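Local coordinates for protein peptidase (Yersinia bercovieri, PDB 5NYW) that is of unknown function but, as an ancestral relative of proteasome beta-subunits and HslV, probably acts as a peptidase of the N-terminal nucleophile hydrolase class, at residues A5-S10 with A139-P144; S10-A15 with E123-F128; T1-M6 with F146-S151; E82-L87 with L114-Q119. One frame throughout, in Å; residues are numbered along the deposited sequence.

Contact 1 of 4, residues A5-S10 with A139-P144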
loop_
_atom_site.group_PDB
_atom_site.type_symbol
_atom_site.label_atom_id
_atom_site.label_comp_id
_atom_site.label_asym_id
_atom_site.label_seq_id
_atom_site.Cartn_x
_atom_site.Cartn_y
_atom_site.Cartn_z
ATOM N N ALA L 5 29.713 -26.595 -19.306
ATOM C CA ALA L 5 30.913 -25.792 -19.441
ATOM C C ALA L 5 31.855 -26.145 -18.314
ATOM O O ALA L 5 31.432 -26.316 -17.182
ATOM C CB ALA L 5 30.572 -24.313 -19.432
ATOM N N MET L 6 33.137 -26.237 -18.632
ATOM C CA MET L 6 34.150 -26.631 -17.673
ATOM C C MET L 6 35.265 -25.594 -17.595
ATOM O O MET L 6 35.777 -25.151 -18.627
ATOM C CB MET L 6 34.741 -27.993 -18.052
ATOM C CG MET L 6 33.732 -29.111 -18.161
ATOM S SD MET L 6 34.366 -30.541 -19.060
ATOM C CE MET L 6 33.057 -31.738 -18.817
ATOM N N ARG L 7 35.612 -25.181 -16.379
ATOM C CA ARG L 7 36.748 -24.288 -16.166
ATOM C C ARG L 7 37.918 -25.014 -15.518
ATOM O O ARG L 7 37.849 -25.386 -14.347
ATOM C CB ARG L 7 36.349 -23.091 -15.307
ATOM C CG ARG L 7 37.492 -22.149 -14.957
ATOM C CD ARG L 7 37.004 -21.080 -13.994
ATOM N NE ARG L 7 38.084 -20.253 -13.450
ATOM C CZ ARG L 7 38.683 -20.464 -12.280
ATOM N NH1 ARG L 7 39.645 -19.649 -11.885
ATOM N NH2 ARG L 7 38.314 -21.476 -11.500
ATOM N N LEU L 8 39.005 -25.162 -16.271
ATOM C CA LEU L 8 40.186 -25.893 -15.828
ATOM C C LEU L 8 41.359 -24.943 -15.737
ATOM O O LEU L 8 41.232 -23.782 -16.117
ATOM C CB LEU L 8 40.513 -27.028 -16.788
ATOM C CG LEU L 8 39.288 -27.797 -17.258
ATOM C CD1 LEU L 8 39.535 -28.305 -18.655
ATOM C CD2 LEU L 8 38.971 -28.926 -16.288
ATOM N N SER L 9 42.485 -25.422 -15.216
ATOM C CA SER L 9 43.668 -24.581 -15.073
ATOM C C SER L 9 44.208 -24.087 -16.418
ATOM O O SER L 9 44.728 -22.970 -16.512
ATOM C CB SER L 9 44.760 -25.321 -14.297
ATOM O OG SER L 9 45.080 -26.552 -14.908
ATOM N N SER L 10 44.100 -24.926 -17.446
ATOM C CA SER L 10 44.668 -24.620 -18.761
ATOM C C SER L 10 43.688 -24.009 -19.775
ATOM O O SER L 10 44.096 -23.621 -20.868
ATOM C CB SER L 10 45.298 -25.890 -19.352
ATOM O OG SER L 10 44.425 -27.000 -19.249
ATOM N N ALA L 139 32.092 -20.512 -11.010
ATOM C CA ALA L 139 32.796 -21.766 -10.846
ATOM C C ALA L 139 34.120 -21.505 -10.138
ATOM O O ALA L 139 34.764 -20.475 -10.348
ATOM C CB ALA L 139 33.019 -22.436 -12.182
ATOM N N THR L 140 34.504 -22.440 -9.282
ATOM C CA THR L 140 35.759 -22.366 -8.560
ATOM C C THR L 140 36.553 -23.629 -8.884
ATOM O O THR L 140 36.184 -24.395 -9.772
ATOM C CB THR L 140 35.545 -22.274 -7.046
ATOM O OG1 THR L 140 35.061 -23.529 -6.549
ATOM C CG2 THR L 140 34.561 -21.155 -6.705
ATOM N N GLN L 141 37.672 -23.818 -8.200
ATOM C CA GLN L 141 38.478 -25.025 -8.356
ATOM C C GLN L 141 37.800 -26.240 -7.694
ATOM O O GLN L 141 38.062 -27.384 -8.065
ATOM C CB GLN L 141 39.875 -24.773 -7.803
ATOM C CG GLN L 141 40.591 -23.679 -8.592
ATOM C CD GLN L 141 42.017 -23.421 -8.140
ATOM O OE1 GLN L 141 42.530 -24.079 -7.233
ATOM N NE2 GLN L 141 42.658 -22.443 -8.769
ATOM N N ASP L 142 36.955 -25.970 -6.694
ATOM C CA ASP L 142 36.186 -26.989 -5.971
ATOM C C ASP L 142 34.963 -27.463 -6.765
ATOM O O ASP L 142 34.567 -28.624 -6.682
ATOM C CB ASP L 142 35.732 -26.452 -4.603
ATOM C CG ASP L 142 36.870 -26.299 -3.622
ATOM O OD1 ASP L 142 37.688 -27.233 -3.538
ATOM O OD2 ASP L 142 36.975 -25.246 -2.962
ATOM N N THR L 143 34.360 -26.539 -7.505
ATOM C CA THR L 143 33.273 -26.837 -8.439
ATOM C C THR L 143 33.637 -26.258 -9.817
ATOM O O THR L 143 33.279 -25.126 -10.148
ATOM C CB THR L 143 31.924 -26.259 -7.938
ATOM O OG1 THR L 143 31.613 -26.794 -6.636
ATOM C CG2 THR L 143 30.798 -26.571 -8.905
ATOM N N PRO L 144 34.385 -27.031 -10.623
ATOM C CA PRO L 144 34.935 -26.458 -11.853
ATOM C C PRO L 144 34.051 -26.592 -13.091
ATOM O O PRO L 144 34.532 -26.304 -14.178
ATOM C CB PRO L 144 36.254 -27.229 -12.022
ATOM C CG PRO L 144 35.991 -28.562 -11.422
ATOM C CD PRO L 144 34.988 -28.339 -10.298
HETATM O O HOH W 1 37.141 -23.743 -12.125
#
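Arg7 carries its CG anti to the backbone N (chi1 176°), runs extended as far as NE and turns at the last torsion (chi4 -96°), so that NH2 comes alongside the 139-144 backbone. Here strand 2-7, near Arg7, meets the connection between strands 136-138 and 145-149, a connection folded round an ST motif: Thr140 OG1 accepts from Thr143 N at 3.2 Å. The guanidinium presents an edge to this turn, with NH2 3.8 Å from Thr140 C. One water accepts a hydrogen bond from Arg7 NH2 (2.6 Å to the water O) and donates to both Thr140 O and Arg7 O, tying the side chain to the turn and to its own carbonyl; Arg7 NE is held separately by Leu125 O. The direct link is backbone to backbone, from Arg7 N to Pro144 O at 2.7 Å, nearly straight at the hydrogen (164°) and nearly along the C=O axis. It carries the pairing of strands 2-7 and 145-149 one step further. The turn also reaches a second subunit, where Asp142 forms a salt bridge with Arg210 of that chain. Pro144 CB packs against the backbone of Arg7, 3.4 Å from Arg7 O.

Contact 2 of 4, residues S10-A15 with E123-F128. Unlike the reference sequence in segment 10-15: Ala13 (reference Val).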
loop_
_atom_site.group_PDB
_atom_site.type_symbol
_atom_site.label_atom_id
_atom_site.label_comp_id
_atom_site.label_asym_id
_atom_site.label_seq_id
_atom_site.Cartn_x
_atom_site.Cartn_y
_atom_site.Cartn_z
ATOM N N SER L 10 44.100 -24.926 -17.446
ATOM C CA SER L 10 44.668 -24.620 -18.761
ATOM C C SER L 10 43.688 -24.009 -19.775
ATOM O O SER L 10 44.096 -23.621 -20.868
ATOM C CB SER L 10 45.298 -25.890 -19.352
ATOM O OG SER L 10 44.425 -27.000 -19.249
ATOM N N GLY L 11 42.406 -23.936 -19.429
ATOM C CA GLY L 11 41.398 -23.395 -20.333
ATOM C C GLY L 11 39.954 -23.777 -20.022
ATOM O O GLY L 11 39.653 -24.348 -18.970
ATOM N N LEU L 12 39.065 -23.502 -20.970
ATOM C CA LEU L 12 37.649 -23.816 -20.821
ATOM C C LEU L 12 37.174 -24.789 -21.896
ATOM O O LEU L 12 37.656 -24.757 -23.032
ATOM C CB LEU L 12 36.808 -22.541 -20.879
ATOM C CG LEU L 12 36.805 -21.539 -19.731
ATOM C CD1 LEU L 12 36.942 -20.168 -20.279
ATOM C CD2 LEU L 12 35.460 -21.652 -19.061
ATOM N N ALA L 13 36.243 -25.663 -21.522
ATOM C CA ALA L 13 35.596 -26.558 -22.477
ATOM C C ALA L 13 34.081 -26.346 -22.447
ATOM O O ALA L 13 33.478 -26.253 -21.376
ATOM C CB ALA L 13 35.954 -28.038 -22.179
ATOM N N PHE L 14 33.462 -26.273 -23.619
ATOM C CA PHE L 14 32.012 -26.087 -23.708
ATOM C C PHE L 14 31.337 -27.156 -24.556
ATOM O O PHE L 14 31.872 -27.557 -25.598
ATOM C CB PHE L 14 31.673 -24.717 -24.299
ATOM C CG PHE L 14 32.307 -23.570 -23.584
ATOM C CD1 PHE L 14 31.668 -22.967 -22.518
ATOM C CD2 PHE L 14 33.537 -23.089 -23.972
ATOM C CE1 PHE L 14 32.245 -21.904 -21.846
ATOM C CE2 PHE L 14 34.116 -22.014 -23.303
ATOM C CZ PHE L 14 33.472 -21.428 -22.243
ATOM N N ALA L 15 30.152 -27.602 -24.140
ATOM C CA ALA L 15 29.359 -28.494 -24.999
ATOM C C ALA L 15 27.849 -28.254 -24.895
ATOM O O ALA L 15 27.284 -28.201 -23.802
ATOM C CB ALA L 15 29.672 -29.918 -24.678
ATOM N N GLU L 123 42.769 -10.721 -17.278
ATOM C CA GLU L 123 42.264 -11.580 -16.213
ATOM C C GLU L 123 42.339 -13.045 -16.672
ATOM O O GLU L 123 42.529 -13.325 -17.861
ATOM C CB GLU L 123 40.839 -11.176 -15.811
ATOM C CG GLU L 123 39.758 -11.568 -16.800
ATOM C CD GLU L 123 38.346 -11.220 -16.330
ATOM O OE1 GLU L 123 37.409 -11.483 -17.111
ATOM O OE2 GLU L 123 38.167 -10.716 -15.190
ATOM N N GLY L 124 42.188 -13.975 -15.736
ATOM C CA GLY L 124 42.206 -15.387 -16.068
ATOM C C GLY L 124 40.845 -15.855 -16.552
ATOM O O GLY L 124 39.965 -15.063 -16.860
ATOM N N LEU L 125 40.682 -17.159 -16.653
ATOM C CA LEU L 125 39.418 -17.728 -17.081
ATOM C C LEU L 125 38.349 -17.534 -16.048
ATOM O O LEU L 125 38.605 -17.712 -14.865
ATOM C CB LEU L 125 39.570 -19.208 -17.332
ATOM C CG LEU L 125 40.768 -19.557 -18.175
ATOM C CD1 LEU L 125 40.874 -21.042 -18.083
ATOM C CD2 LEU L 125 40.563 -19.076 -19.596
ATOM N N ARG L 126 37.146 -17.178 -16.486
ATOM C CA ARG L 126 36.020 -17.119 -15.560
ATOM C C ARG L 126 34.790 -17.776 -16.182
ATOM O O ARG L 126 34.581 -17.709 -17.392
ATOM C CB ARG L 126 35.727 -15.675 -15.151
ATOM C CG ARG L 126 36.914 -15.010 -14.501
ATOM C CD ARG L 126 36.620 -13.621 -13.961
ATOM N NE ARG L 126 35.893 -13.652 -12.695
ATOM C CZ ARG L 126 35.647 -12.573 -11.961
ATOM N NH1 ARG L 126 36.093 -11.388 -12.367
ATOM N NH2 ARG L 126 34.984 -12.676 -10.811
ATOM N N LEU L 127 34.000 -18.440 -15.345
ATOM C CA LEU L 127 32.805 -19.169 -15.777
ATOM C C LEU L 127 31.652 -18.924 -14.806
ATOM O O LEU L 127 31.835 -19.077 -13.606
ATOM C CB LEU L 127 33.098 -20.667 -15.866
ATOM C CG LEU L 127 31.913 -21.610 -16.104
ATOM C CD1 LEU L 127 31.259 -21.326 -17.435
ATOM C CD2 LEU L 127 32.321 -23.085 -15.980
ATOM N N PHE L 128 30.481 -18.533 -15.319
ATOM C CA PHE L 128 29.305 -18.240 -14.482
ATOM C C PHE L 128 28.070 -19.038 -14.875
ATOM O O PHE L 128 27.897 -19.434 -16.039
ATOM C CB PHE L 128 28.892 -16.744 -14.519
ATOM C CG PHE L 128 29.925 -15.785 -13.953
ATOM C CD1 PHE L 128 31.085 -15.475 -14.657
ATOM C CD2 PHE L 128 29.766 -15.261 -12.681
ATOM C CE1 PHE L 128 32.028 -14.607 -14.131
ATOM C CE2 PHE L 128 30.711 -14.418 -12.143
ATOM C CZ PHE L 128 31.847 -14.086 -12.869
#
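Arg126 NE is the best-held polar atom here, gripped by one salt bridge, from Glu138 OE2. A separate and rather long salt bridge engages the same guanidinium at its edge, where Glu123 OE2 lies in the plane of the group, 3.6 Å from Arg126 NH1. Glu123 is fixed in turn, its OE1 accepting from Met80 N at the start of helix 80-98. All this polar matter sits on the helix-facing side of strand 126-130. The opposite face of the strand looks into the core, where it meets strand 11-23 of the other sheet, and the contact is therefore part of the sheet-on-sheet interface of the Ntn-hydrolase sandwich, with its four alpha-beta-beta-alpha layers. Three leucines carry it. Leu12 reaches across the gap between the sheets and splits its two methyls between two partners. CD1 lies 3.8 Å from Leu125 CD2, the two side chains sliding past each other in opposite directions. CD2 rests 4.1 Å from Leu127 CB, and there the side chains cross obliquely. The other methyl of Leu125 pushes further, to a tight 3.3 Å between its CD1 and Gly11 CA, against bare backbone. At phi 161° a side chain on Gly11 would collide with the carbonyl O of Ser10. No hydrogen bond passes between 10-15 and 123-128, although Arg7 NE of the neighbouring strand bonds Leu125 O. The two segments thus meet through apolar contacts, while the charge of Arg126 is probably balanced by Glu123 and Glu138, away from the apolar side.

Contact 3 of 4, residues T1-M6 with F146-S151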
loop_
_atom_site.group_PDB
_atom_site.type_symbol
_atom_site.label_atom_id
_atom_site.label_comp_id
_atom_site.label_asym_id
_atom_site.label_seq_id
_atom_site.Cartn_x
_atom_site.Cartn_y
_atom_site.Cartn_z
ATOM N N THR L 1 17.653 -30.270 -24.747
ATOM C CA THR L 1 18.481 -29.155 -24.304
ATOM C C THR L 1 19.413 -29.591 -23.150
ATOM O O THR L 1 18.984 -29.849 -22.017
ATOM C CB THR L 1 17.609 -27.938 -23.877
ATOM O OG1 THR L 1 16.833 -27.476 -24.993
ATOM C CG2 THR L 1 18.472 -26.803 -23.420
ATOM N N TYR L 2 20.705 -29.647 -23.458
ATOM C CA TYR L 2 21.734 -29.938 -22.473
ATOM C C TYR L 2 23.028 -29.171 -22.822
ATOM O O TYR L 2 23.554 -29.271 -23.930
ATOM C CB TYR L 2 21.982 -31.456 -22.399
ATOM C CG TYR L 2 23.185 -31.849 -21.579
ATOM C CD1 TYR L 2 23.440 -31.242 -20.360
ATOM C CD2 TYR L 2 24.060 -32.831 -22.015
ATOM C CE1 TYR L 2 24.528 -31.580 -19.611
ATOM C CE2 TYR L 2 25.160 -33.189 -21.258
ATOM C CZ TYR L 2 25.389 -32.555 -20.054
ATOM O OH TYR L 2 26.477 -32.886 -19.271
ATOM N N CYS L 3 23.515 -28.373 -21.878
ATOM C CA CYS L 3 24.759 -27.638 -22.062
ATOM C C CYS L 3 25.692 -27.852 -20.878
ATOM O O CYS L 3 25.247 -27.948 -19.742
ATOM C CB CYS L 3 24.490 -26.138 -22.250
ATOM S SG CYS L 3 23.329 -25.686 -23.594
ATOM N N VAL L 4 26.989 -27.950 -21.147
ATOM C CA VAL L 4 27.959 -28.076 -20.067
ATOM C C VAL L 4 29.153 -27.172 -20.359
ATOM O O VAL L 4 29.541 -26.979 -21.512
ATOM C CB VAL L 4 28.421 -29.567 -19.845
ATOM C CG1 VAL L 4 29.009 -30.191 -21.117
ATOM C CG2 VAL L 4 29.414 -29.675 -18.673
ATOM N N ALA L 5 29.713 -26.595 -19.306
ATOM C CA ALA L 5 30.913 -25.792 -19.441
ATOM C C ALA L 5 31.855 -26.145 -18.314
ATOM O O ALA L 5 31.432 -26.316 -17.182
ATOM C CB ALA L 5 30.572 -24.313 -19.432
ATOM N N MET L 6 33.137 -26.237 -18.632
ATOM C CA MET L 6 34.150 -26.631 -17.673
ATOM C C MET L 6 35.265 -25.594 -17.595
ATOM O O MET L 6 35.777 -25.151 -18.627
ATOM C CB MET L 6 34.741 -27.993 -18.052
ATOM C CG MET L 6 33.732 -29.111 -18.161
ATOM S SD MET L 6 34.366 -30.541 -19.060
ATOM C CE MET L 6 33.057 -31.738 -18.817
ATOM N N PHE L 146 29.605 -26.393 -14.717
ATOM C CA PHE L 146 28.163 -26.150 -14.535
ATOM C C PHE L 146 27.362 -26.898 -15.583
ATOM O O PHE L 146 27.814 -27.053 -16.713
ATOM C CB PHE L 146 27.822 -24.662 -14.653
ATOM C CG PHE L 146 28.308 -23.836 -13.520
ATOM C CD1 PHE L 146 28.140 -24.254 -12.219
ATOM C CD2 PHE L 146 28.944 -22.623 -13.761
ATOM C CE1 PHE L 146 28.603 -23.469 -11.158
ATOM C CE2 PHE L 146 29.406 -21.839 -12.717
ATOM C CZ PHE L 146 29.237 -22.261 -11.410
ATOM N N GLN L 147 26.162 -27.344 -15.235
ATOM C CA GLN L 147 25.283 -27.905 -16.253
ATOM C C GLN L 147 23.939 -27.167 -16.246
ATOM O O GLN L 147 23.425 -26.817 -15.185
ATOM C CB GLN L 147 25.043 -29.396 -16.014
ATOM C CG GLN L 147 26.266 -30.244 -15.736
ATOM C CD GLN L 147 25.856 -31.664 -15.344
ATOM O OE1 GLN L 147 25.494 -31.907 -14.195
ATOM N NE2 GLN L 147 25.926 -32.603 -16.288
ATOM N N ILE L 148 23.348 -26.973 -17.423
ATOM C CA ILE L 148 21.963 -26.500 -17.523
ATOM C C ILE L 148 21.177 -27.429 -18.475
ATOM O O ILE L 148 21.775 -28.146 -19.290
ATOM C CB ILE L 148 21.890 -25.018 -18.001
ATOM C CG1 ILE L 148 22.591 -24.815 -19.350
ATOM C CG2 ILE L 148 22.517 -24.093 -16.945
ATOM C CD1 ILE L 148 22.550 -23.348 -19.872
ATOM N N GLY L 149 19.847 -27.431 -18.362
ATOM C CA GLY L 149 19.017 -28.331 -19.145
ATOM C C GLY L 149 18.941 -29.725 -18.540
ATOM O O GLY L 149 19.016 -29.884 -17.317
ATOM N N GLU L 150 18.807 -30.738 -19.396
ATOM C CA GLU L 150 18.712 -32.124 -18.935
ATOM C C GLU L 150 20.086 -32.656 -18.564
ATOM O O GLU L 150 20.788 -33.215 -19.402
ATOM C CB GLU L 150 18.088 -33.015 -20.004
ATOM C CG GLU L 150 16.565 -32.935 -20.100
ATOM C CD GLU L 150 15.825 -33.400 -18.839
ATOM O OE1 GLU L 150 16.345 -34.247 -18.089
ATOM O OE2 GLU L 150 14.698 -32.919 -18.610
ATOM N N SER L 151 20.452 -32.506 -17.298
ATOM C CA SER L 151 21.848 -32.604 -16.888
ATOM C C SER L 151 22.213 -33.788 -16.028
ATOM O O SER L 151 23.394 -34.058 -15.831
ATOM C CB SER L 151 22.224 -31.373 -16.092
ATOM O OG SER L 151 21.444 -31.370 -14.907
#
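Tyr2 and Gln147 cross obliquely on one side of the sheet, ring and amide planes 75° apart. With its CG anti to the backbone N (chi1 170°), Tyr2 points its hydroxyl back over strand 145-149, and the amide tip of Gln147, extended beyond CG, meets it: NE2 donates to Tyr2 OH at 3.0 Å, with the oxygen almost in the amide plane. Ser178 OG is a second hydrogen-bond partner of this hydroxyl. On the other face Cys3 and Ile148 stand side by side, Cys3 CB 3.7 Å from Ile148 CG1. The two strands are joined by an antiparallel ladder in which Cys3 and Ile148, then Ala5 and Phe146, form hydrogen-bonded pairs; Cys3 N to Ile148 O (3.1 Å) is nearly linear at 174°. At its end Glu150 N donates a hydrogen bond to Thr1 O at 2.8 Å, and Gly149 CA makes a CA-H...O contact with the same Thr1 O, 3.2 Å. This fixes the backbone of the N-terminal threonine, whose OG1 is hydrogen-bonded to Lys32 NZ, consistent with the nucleophile of proteasome beta-subunits. The pair of strands lies between two layers: Tyr2 and Met6 pack on helix 168-185, whereas Ile148 and Ala5 face strands 42-50 and 112-120 of the second sheet.

Contact 4 of 4, residues E82-L87 with L114-Q119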
loop_
_atom_site.group_PDB
_atom_site.type_symbol
_atom_site.label_atom_id
_atom_site.label_comp_id
_atom_site.label_asym_id
_atom_site.label_seq_id
_atom_site.Cartn_x
_atom_site.Cartn_y
_atom_site.Cartn_z
ATOM N N GLU L 82 31.456 -8.216 -14.649
ATOM C CA GLU L 82 30.568 -7.180 -15.179
ATOM C C GLU L 82 29.739 -7.740 -16.316
ATOM O O GLU L 82 28.574 -7.408 -16.477
ATOM C CB GLU L 82 31.369 -5.971 -15.676
ATOM C CG GLU L 82 32.189 -5.266 -14.603
ATOM C CD GLU L 82 32.889 -4.031 -15.134
ATOM O OE1 GLU L 82 32.744 -3.745 -16.343
ATOM O OE2 GLU L 82 33.602 -3.359 -14.354
ATOM N N ALA L 83 30.341 -8.633 -17.085
ATOM C CA ALA L 83 29.621 -9.311 -18.143
ATOM C C ALA L 83 28.457 -10.104 -17.532
ATOM O O ALA L 83 27.351 -10.107 -18.067
ATOM C CB ALA L 83 30.546 -10.206 -18.911
ATOM N N ALA L 84 28.711 -10.765 -16.407
ATOM C CA ALA L 84 27.675 -11.525 -15.695
ATOM C C ALA L 84 26.545 -10.658 -15.155
ATOM O O ALA L 84 25.383 -11.043 -15.272
ATOM C CB ALA L 84 28.298 -12.334 -14.548
ATOM N N THR L 85 26.867 -9.508 -14.552
ATOM C CA THR L 85 25.807 -8.609 -14.082
ATOM C C THR L 85 24.985 -8.147 -15.296
ATOM O O THR L 85 23.773 -7.972 -15.204
ATOM C CB THR L 85 26.322 -7.371 -13.291
ATOM O OG1 THR L 85 27.081 -6.500 -14.134
ATOM C CG2 THR L 85 27.139 -7.794 -12.097
ATOM N N LEU L 86 25.666 -7.929 -16.420
ATOM C CA LEU L 86 25.010 -7.479 -17.639
ATOM C C LEU L 86 24.012 -8.516 -18.161
ATOM O O LEU L 86 22.896 -8.183 -18.563
ATOM C CB LEU L 86 26.055 -7.165 -18.709
ATOM C CG LEU L 86 25.475 -6.643 -20.025
ATOM C CD1 LEU L 86 24.772 -5.314 -19.780
ATOM C CD2 LEU L 86 26.536 -6.501 -21.109
ATOM N N LEU L 87 24.408 -9.778 -18.158
ATOM C CA LEU L 87 23.502 -10.853 -18.559
ATOM C C LEU L 87 22.294 -10.927 -17.615
ATOM O O LEU L 87 21.161 -11.112 -18.046
ATOM C CB LEU L 87 24.236 -12.193 -18.586
ATOM C CG LEU L 87 24.551 -12.654 -20.001
ATOM C CD1 LEU L 87 25.566 -11.708 -20.621
ATOM C CD2 LEU L 87 25.097 -14.040 -19.957
ATOM N N LEU L 114 21.430 -19.681 -18.067
ATOM C CA LEU L 114 22.519 -19.431 -18.994
ATOM C C LEU L 114 23.860 -19.797 -18.392
ATOM O O LEU L 114 24.027 -19.748 -17.172
ATOM C CB LEU L 114 22.541 -17.961 -19.423
ATOM C CG LEU L 114 21.253 -17.422 -20.033
ATOM C CD1 LEU L 114 21.420 -15.970 -20.325
ATOM C CD2 LEU L 114 20.982 -18.160 -21.301
ATOM N N LEU L 115 24.806 -20.169 -19.257
ATOM C CA LEU L 115 26.206 -20.278 -18.862
ATOM C C LEU L 115 27.016 -19.216 -19.618
ATOM O O LEU L 115 26.776 -18.942 -20.805
ATOM C CB LEU L 115 26.759 -21.682 -19.121
ATOM C CG LEU L 115 26.116 -22.811 -18.305
ATOM C CD1 LEU L 115 26.849 -24.105 -18.509
ATOM C CD2 LEU L 115 26.028 -22.475 -16.827
ATOM N N LEU L 116 27.932 -18.587 -18.893
ATOM C CA LEU L 116 28.809 -17.556 -19.421
ATOM C C LEU L 116 30.229 -17.867 -19.052
ATOM O O LEU L 116 30.547 -17.956 -17.876
ATOM C CB LEU L 116 28.433 -16.191 -18.867
ATOM C CG LEU L 116 29.423 -15.046 -19.084
ATOM C CD1 LEU L 116 29.499 -14.629 -20.556
ATOM C CD2 LEU L 116 29.038 -13.879 -18.187
ATOM N N GLY L 117 31.086 -18.056 -20.043
ATOM C CA GLY L 117 32.456 -18.414 -19.747
ATOM C C GLY L 117 33.418 -17.785 -20.716
ATOM O O GLY L 117 33.060 -17.475 -21.848
ATOM N N GLY L 118 34.654 -17.604 -20.287
ATOM C CA GLY L 118 35.646 -17.077 -21.196
ATOM C C GLY L 118 36.731 -16.275 -20.533
ATOM O O GLY L 118 37.021 -16.444 -19.332
ATOM N N GLN L 119 37.318 -15.374 -21.317
ATOM C CA GLN L 119 38.426 -14.576 -20.822
ATOM C C GLN L 119 38.387 -13.199 -21.451
ATOM O O GLN L 119 38.174 -13.067 -22.660
ATOM C CB GLN L 119 39.756 -15.261 -21.132
ATOM C CG GLN L 119 40.944 -14.673 -20.418
ATOM C CD GLN L 119 42.231 -15.419 -20.725
ATOM O OE1 GLN L 119 42.318 -16.130 -21.728
ATOM N NE2 GLN L 119 43.227 -15.288 -19.844
#
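Apolar contacts make up this interface, in which helix 80-98 lies over strand 112-120 and covers the outer face of the second sheet of the Ntn-hydrolase sandwich. The segment axes pass 9.6 Å apart and run roughly antiparallel, at 157°. One set of contacts is methyl against helix backbone and alanine: Leu116, its CG anti to the backbone N (chi1 167°), raises CD2 against the helix between two alanines, 4.0 Å from Ala83 CB and 4.0 Å from Ala84 CB. The same CD2 is closer still to the main chain, 3.6 Å from Ala84 N. The second set is leucine on leucine. Leu87, one turn along from Ala83, brings CD2 down between two strand residues, 4.1 Å from Leu116 CB and 4.2 Å from Leu114 CD1, and crosses both obliquely. Beyond the segments, Leu62 of helix 52-65 touches Leu87, and Ile58 touches Leu114, so helix 52-65 packs beside it. Hydrogen bonding stays within the helix and within the sheet. Between these segments the joint is wholly apolar, and the small alanine side chains let Leu116 come right up to the helix backbone.

The four contacts run from the first sheet of the Ntn-hydrolase sandwich across the second to helix 80-98. Contacts 1 and 3 share Ala5 and Met6; both use strand 2-7 and their centres lie about 14 Å apart, with contact 3 at the Thr1 end, the probable active site by analogy with proteasome subunits. Contact 2 is about 7 Å from contact 1, centre to centre, and Met6 N joins them by a probable hydrogen bond to Ala13 O at 2.8 Å. From contact 2 the second sheet leads to contact 4, about 11 Å away between centres, where Phe128 N lies 2.6 Å from Leu116 O. Leu115 closes the circuit, its CD2 packing 3.6 Å from Phe146 CB of contact 3.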